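Local coordinates for deoxy-D-mannose-octulosonate 8-phosphate phosphatase (Haemophilus influenzae Rd, PDB 1K1E), which catalyses the hydrolysis of 3-deoxy-D-manno-octulosonate 8-phosphate to 3-deoxy-D-manno-octulosonate and inorganic phosphate, and works as a magnesium-dependent homotetramer, at the interface of chains A and B. Residues are numbered along the deposited sequence; one frame, centred on the assembly and turned at random. Chains: chain A/B, deoxy-D-mannose-octulosonate 8-phosphate phosphatase.

Contact 1: the interface of chains A and B. Residues chain A 108-109, 128, 130; chain B 39, 42, 46, 149, 153, 165.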
# COMPACT_ATOMS: atom_id res chain seq x y z
N ASP A 108 -0.89 -4.24 -19.00
CA ASP A 108 -2.27 -4.04 -19.51
C ASP A 108 -2.43 -4.08 -21.01
O ASP A 108 -1.44 -4.28 -21.75
CB ASP A 108 -2.82 -2.69 -18.94
CG ASP A 108 -4.34 -2.68 -18.77
OD1 ASP A 108 -4.86 -1.62 -18.31
OD2 ASP A 108 -4.99 -3.73 -19.07
N SER A 109 -3.68 -3.89 -21.45
CA SER A 109 -4.02 -3.96 -22.88
C SER A 109 -3.16 -3.08 -23.74
O SER A 109 -2.78 -3.50 -24.85
CB SER A 109 -5.51 -3.60 -23.09
OG SER A 109 -6.30 -4.50 -22.28
N PRO A 128 -3.93 -8.81 -16.17
CA PRO A 128 -5.06 -9.71 -16.46
C PRO A 128 -4.69 -10.84 -17.31
O PRO A 128 -3.66 -10.84 -18.01
CB PRO A 128 -6.08 -8.81 -17.16
CG PRO A 128 -5.19 -7.72 -17.80
CD PRO A 128 -4.11 -7.48 -16.78
N TYR A 130 -5.66 -11.91 -20.14
CA TYR A 130 -5.39 -11.67 -21.54
C TYR A 130 -4.03 -11.08 -21.83
O TYR A 130 -3.53 -11.22 -22.94
CB TYR A 130 -6.53 -10.85 -22.19
CG TYR A 130 -7.04 -9.70 -21.37
CD1 TYR A 130 -6.42 -8.46 -21.44
CD2 TYR A 130 -8.11 -9.86 -20.51
CE1 TYR A 130 -6.87 -7.40 -20.67
CE2 TYR A 130 -8.57 -8.78 -19.73
CZ TYR A 130 -7.95 -7.57 -19.83
OH TYR A 130 -8.41 -6.53 -19.09
N ARG B 39 -5.61 0.79 -14.27
CA ARG B 39 -6.35 -0.11 -15.12
C ARG B 39 -7.86 0.14 -15.06
O ARG B 39 -8.58 -0.19 -16.02
CB ARG B 39 -5.97 -1.58 -14.84
CG ARG B 39 -4.47 -1.91 -15.32
CD ARG B 39 -4.13 -3.44 -15.29
NE ARG B 39 -4.23 -4.06 -13.95
CZ ARG B 39 -3.26 -4.08 -13.03
NH1 ARG B 39 -2.07 -3.52 -13.32
NH2 ARG B 39 -3.42 -4.68 -11.86
N LEU B 42 -8.49 2.91 -17.51
CA LEU B 42 -8.56 2.41 -18.88
C LEU B 42 -9.93 1.72 -19.10
O LEU B 42 -10.55 1.92 -20.14
CB LEU B 42 -7.39 1.45 -19.18
CG LEU B 42 -7.41 0.96 -20.64
CD1 LEU B 42 -7.39 2.13 -21.59
CD2 LEU B 42 -6.21 0.06 -20.93
N MET B 46 -12.73 2.56 -21.89
CA MET B 46 -13.27 1.55 -22.81
C MET B 46 -14.77 1.56 -22.80
O MET B 46 -15.42 1.39 -23.82
CB MET B 46 -12.73 0.20 -22.43
CG MET B 46 -11.22 0.08 -22.76
SD MET B 46 -10.52 -1.39 -21.99
CE MET B 46 -8.99 -1.60 -22.88
N ARG B 149 -12.36 -2.40 -13.30
CA ARG B 149 -11.89 -2.96 -14.58
C ARG B 149 -12.39 -4.41 -14.72
O ARG B 149 -12.81 -4.86 -15.81
CB ARG B 149 -10.39 -2.92 -14.61
CG ARG B 149 -9.80 -3.55 -15.87
CD ARG B 149 -10.32 -2.81 -17.20
NE ARG B 149 -9.61 -3.33 -18.39
CZ ARG B 149 -8.39 -2.96 -18.76
NH1 ARG B 149 -7.70 -2.03 -18.09
NH2 ARG B 149 -7.77 -3.61 -19.74
N ASP B 153 -14.56 -5.13 -17.97
CA ASP B 153 -14.16 -6.16 -18.94
C ASP B 153 -15.34 -7.11 -19.08
O ASP B 153 -15.66 -7.58 -20.17
CB ASP B 153 -12.97 -7.04 -18.47
CG ASP B 153 -11.66 -6.34 -18.55
OD1 ASP B 153 -10.67 -6.93 -18.01
OD2 ASP B 153 -11.61 -5.22 -19.14
N PHE B 165 -10.05 -4.99 -25.43
CA PHE B 165 -8.99 -5.12 -24.40
C PHE B 165 -8.15 -6.40 -24.49
O PHE B 165 -7.05 -6.46 -23.90
CB PHE B 165 -9.59 -5.04 -22.98
CG PHE B 165 -10.62 -6.12 -22.70
CD1 PHE B 165 -10.24 -7.39 -22.33
CD2 PHE B 165 -11.97 -5.83 -22.78
CE1 PHE B 165 -11.17 -8.36 -22.04
CE2 PHE B 165 -12.93 -6.79 -22.49
CZ PHE B 165 -12.52 -8.08 -22.11

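Contact 2: the interface of chains A and B. Residues chain A 16-17, 21, 107-108, 126, 128; chain B 37-39.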
# COMPACT_ATOMS: atom_id res chain seq x y z
N ASP A 16 3.27 2.57 -15.34
CA ASP A 16 2.20 2.34 -14.35
C ASP A 16 1.77 0.92 -14.32
O ASP A 16 1.38 0.40 -15.34
CB ASP A 16 1.03 3.26 -14.64
CG ASP A 16 1.43 4.72 -14.55
OD1 ASP A 16 1.86 5.12 -13.44
OD2 ASP A 16 1.39 5.43 -15.58
N GLY A 17 1.84 0.28 -13.16
CA GLY A 17 1.38 -1.10 -13.10
C GLY A 17 2.54 -2.07 -13.21
O GLY A 17 2.38 -3.28 -12.92
N ASP A 21 2.52 0.08 -8.50
CA ASP A 21 1.52 -0.93 -8.29
C ASP A 21 0.24 -0.54 -9.05
O ASP A 21 -0.81 -1.15 -8.85
CB ASP A 21 1.22 -1.07 -6.80
CG ASP A 21 0.64 0.20 -6.19
OD1 ASP A 21 0.50 1.23 -6.87
OD2 ASP A 21 0.31 0.16 -5.00
N ASP A 107 1.77 -4.52 -18.16
CA ASP A 107 0.68 -5.04 -17.29
C ASP A 107 -0.73 -4.95 -17.89
O ASP A 107 -1.66 -5.46 -17.27
CB ASP A 107 0.60 -4.27 -15.99
CG ASP A 107 0.12 -2.83 -16.18
OD1 ASP A 107 -0.81 -2.35 -15.49
OD2 ASP A 107 0.67 -2.13 -17.03
N ASP A 108 -0.89 -4.24 -19.00
CA ASP A 108 -2.27 -4.04 -19.51
C ASP A 108 -2.43 -4.08 -21.01
O ASP A 108 -1.44 -4.28 -21.75
CB ASP A 108 -2.82 -2.69 -18.94
CG ASP A 108 -4.34 -2.68 -18.77
OD1 ASP A 108 -4.86 -1.62 -18.31
OD2 ASP A 108 -4.99 -3.73 -19.07
N ASP A 126 0.01 -9.45 -11.47
CA ASP A 126 -1.38 -9.02 -11.31
C ASP A 126 -1.96 -8.51 -12.59
O ASP A 126 -3.05 -7.94 -12.60
CB ASP A 126 -1.56 -7.98 -10.19
CG ASP A 126 -0.61 -6.79 -10.31
OD1 ASP A 126 -0.98 -5.71 -9.86
OD2 ASP A 126 0.53 -6.90 -10.82
N PRO A 128 -3.93 -8.81 -16.17
CA PRO A 128 -5.06 -9.71 -16.46
C PRO A 128 -4.69 -10.84 -17.31
O PRO A 128 -3.66 -10.84 -18.01
CB PRO A 128 -6.08 -8.81 -17.16
CG PRO A 128 -5.19 -7.72 -17.80
CD PRO A 128 -4.11 -7.48 -16.78
N HIS B 37 -6.83 3.65 -9.62
CA HIS B 37 -6.07 2.66 -10.34
C HIS B 37 -6.03 2.90 -11.80
O HIS B 37 -7.09 3.11 -12.44
CB HIS B 37 -6.61 1.25 -10.03
CG HIS B 37 -5.65 0.17 -10.40
ND1 HIS B 37 -4.88 -0.46 -9.46
CD2 HIS B 37 -5.31 -0.35 -11.60
CE1 HIS B 37 -4.10 -1.35 -10.07
NE2 HIS B 37 -4.35 -1.30 -11.36
N VAL B 38 -4.85 2.77 -12.39
CA VAL B 38 -4.70 3.01 -13.80
C VAL B 38 -5.51 2.04 -14.68
O VAL B 38 -6.05 2.45 -15.70
CB VAL B 38 -3.17 3.00 -14.23
CG1 VAL B 38 -2.51 1.61 -14.07
CG2 VAL B 38 -3.03 3.51 -15.61
N ARG B 39 -5.61 0.79 -14.27
CA ARG B 39 -6.35 -0.11 -15.12
C ARG B 39 -7.86 0.14 -15.06
O ARG B 39 -8.58 -0.19 -16.02
CB ARG B 39 -5.97 -1.58 -14.84
CG ARG B 39 -4.47 -1.91 -15.32
CD ARG B 39 -4.13 -3.44 -15.29
NE ARG B 39 -4.23 -4.06 -13.95
CZ ARG B 39 -3.26 -4.08 -13.03
NH1 ARG B 39 -2.07 -3.52 -13.32
NH2 ARG B 39 -3.42 -4.68 -11.86
O HOH W 1 0.29 -3.77 -11.40

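Contact 1: the interface of chains A and B
A polar subunit interface of the homotetramer, built around the pairing of A:Asp108 with B:Arg149, ties a loop of one chain to helix 147-158 of its neighbour and illustrates how a single guanidinium can organise a contact. Carboxylate and guanidinium meet tip to tip, their planes 30° apart. NH1 of B:Arg149 bonds to OD1 of A:Asp108 at 2.9 Å, on the syn lone pair and nearly within the guanidinium plane; the salt bridge from NH2 to OD2 completes the pair, although as a hydrogen bond it is weak. Groups of chain B fix the rotation of the arginine: NH1 also donates to the carbonyl O of B:Arg39, and NE reaches OD2 of B:Asp153 at 2.9 Å. Within chain A, the backbone N of A:Ser109 donates to OD2 of A:Asp108 from above one face of the carboxylate; the aliphatic stem of B:Arg39 crosses the opposite face, its CG 3.5 Å from CG of A:Asp108, with the two flat groups almost perpendicular. B:Asp153 serves both chains, since its other oxygen, OD1, takes the phenol OH of A:Tyr130 at 2.5 Å, at the edge of the ring. NH2 of B:Arg149 also lies within hydrogen-bonding distance of that OH and of A:Ser109 OG, 3.1 Å from each. With CG between the backbone N and the carbonyl carbon (chi1 43°), the tyrosine ring lies between A:Pro128 CB on one face and an edge of B:Phe165, whose CD1 stands over the other face, toward the tyrosine rim, 3.4 Å from tyrosine CE2. Beside this packing, OG of A:Ser109 donates to the carbonyl O of B:Phe165 at 2.7 Å, in the carbonyl plane and on a lone pair.

Contact 2: the interface of chains A and B
Charge pairing brings B:Arg39 to A:Asp107 and A:Asp126, at a subunit interface that borders the metal site of this haloacid dehalogenase-superfamily phosphatase. NH1 of the arginine donates to OD1 of A:Asp107 at 2.8 Å; the oxygen uses its anti lone pair and lies in the guanidinium plane, while the carboxylate is turned 72° from that plane. A:Asp107 is also a ligand of the cobalt ion, so this second-shell bond probably helps to set the orientation of a metal-binding carboxylate. NH2 forms a longer salt bridge to OD1 of A:Asp126, 3.3 Å away, weak as a hydrogen bond, with the flat groups almost at right angles. The bend of the arginine chain at chi3 (-61°) turns its tip toward these acids after the stem has passed A:Asp108.

Water extends the polar grip. Water 1 lies at the guanidinium edge, 3.1 Å from NH1 of B:Arg39 in a nearly straight bond (172°), and is held by the carbonyl O of A:Gly17 at 2.6 Å and by OD1 of A:Asp126. One acid oxygen is thus linked to the arginine both directly and through solvent, and the bridge reaches the loop right after A:Asp16, the second acid of the DxD motif of the superfamily.

Packing contacts flank the polar core. Within chain B, the imidazole of B:His37 stands steeply to the guanidinium of B:Arg39, its NE2 3.4 Å above the centre of one face, and may restrict how the arginine tilts. The ring's CE1 faces the carbonyl O of A:Asp21 across the interface. Farther along, CG1 of B:Val38 rests 3.9 Å from CB of A:Asp16, touching the stem of the acid rather than its carboxylate.

B:His37, B:Val38 and B:Arg39 probably take part in substrate binding, so the neighbouring subunit probably helps to complete the active site, which would make assembly relevant to activity.

Contact 1 and contact 2 are adjoining patches of one interface, the centres of their C-alpha atoms about 8 Å apart, and they share A:Asp108, A:Pro128 and B:Arg39. The consecutive acids A:Asp107 and A:Asp108 divide the work, the first facing the metal site and the second the helical surface of chain B. B:Arg39, near the start of helix 38-49, spans both patches: its backbone carbonyl and stem belong to contact 1, its guanidinium to contact 2. Subunit adhesion thus adjoins what is probably a shared active site, which suggests that oligomerisation supports catalysis.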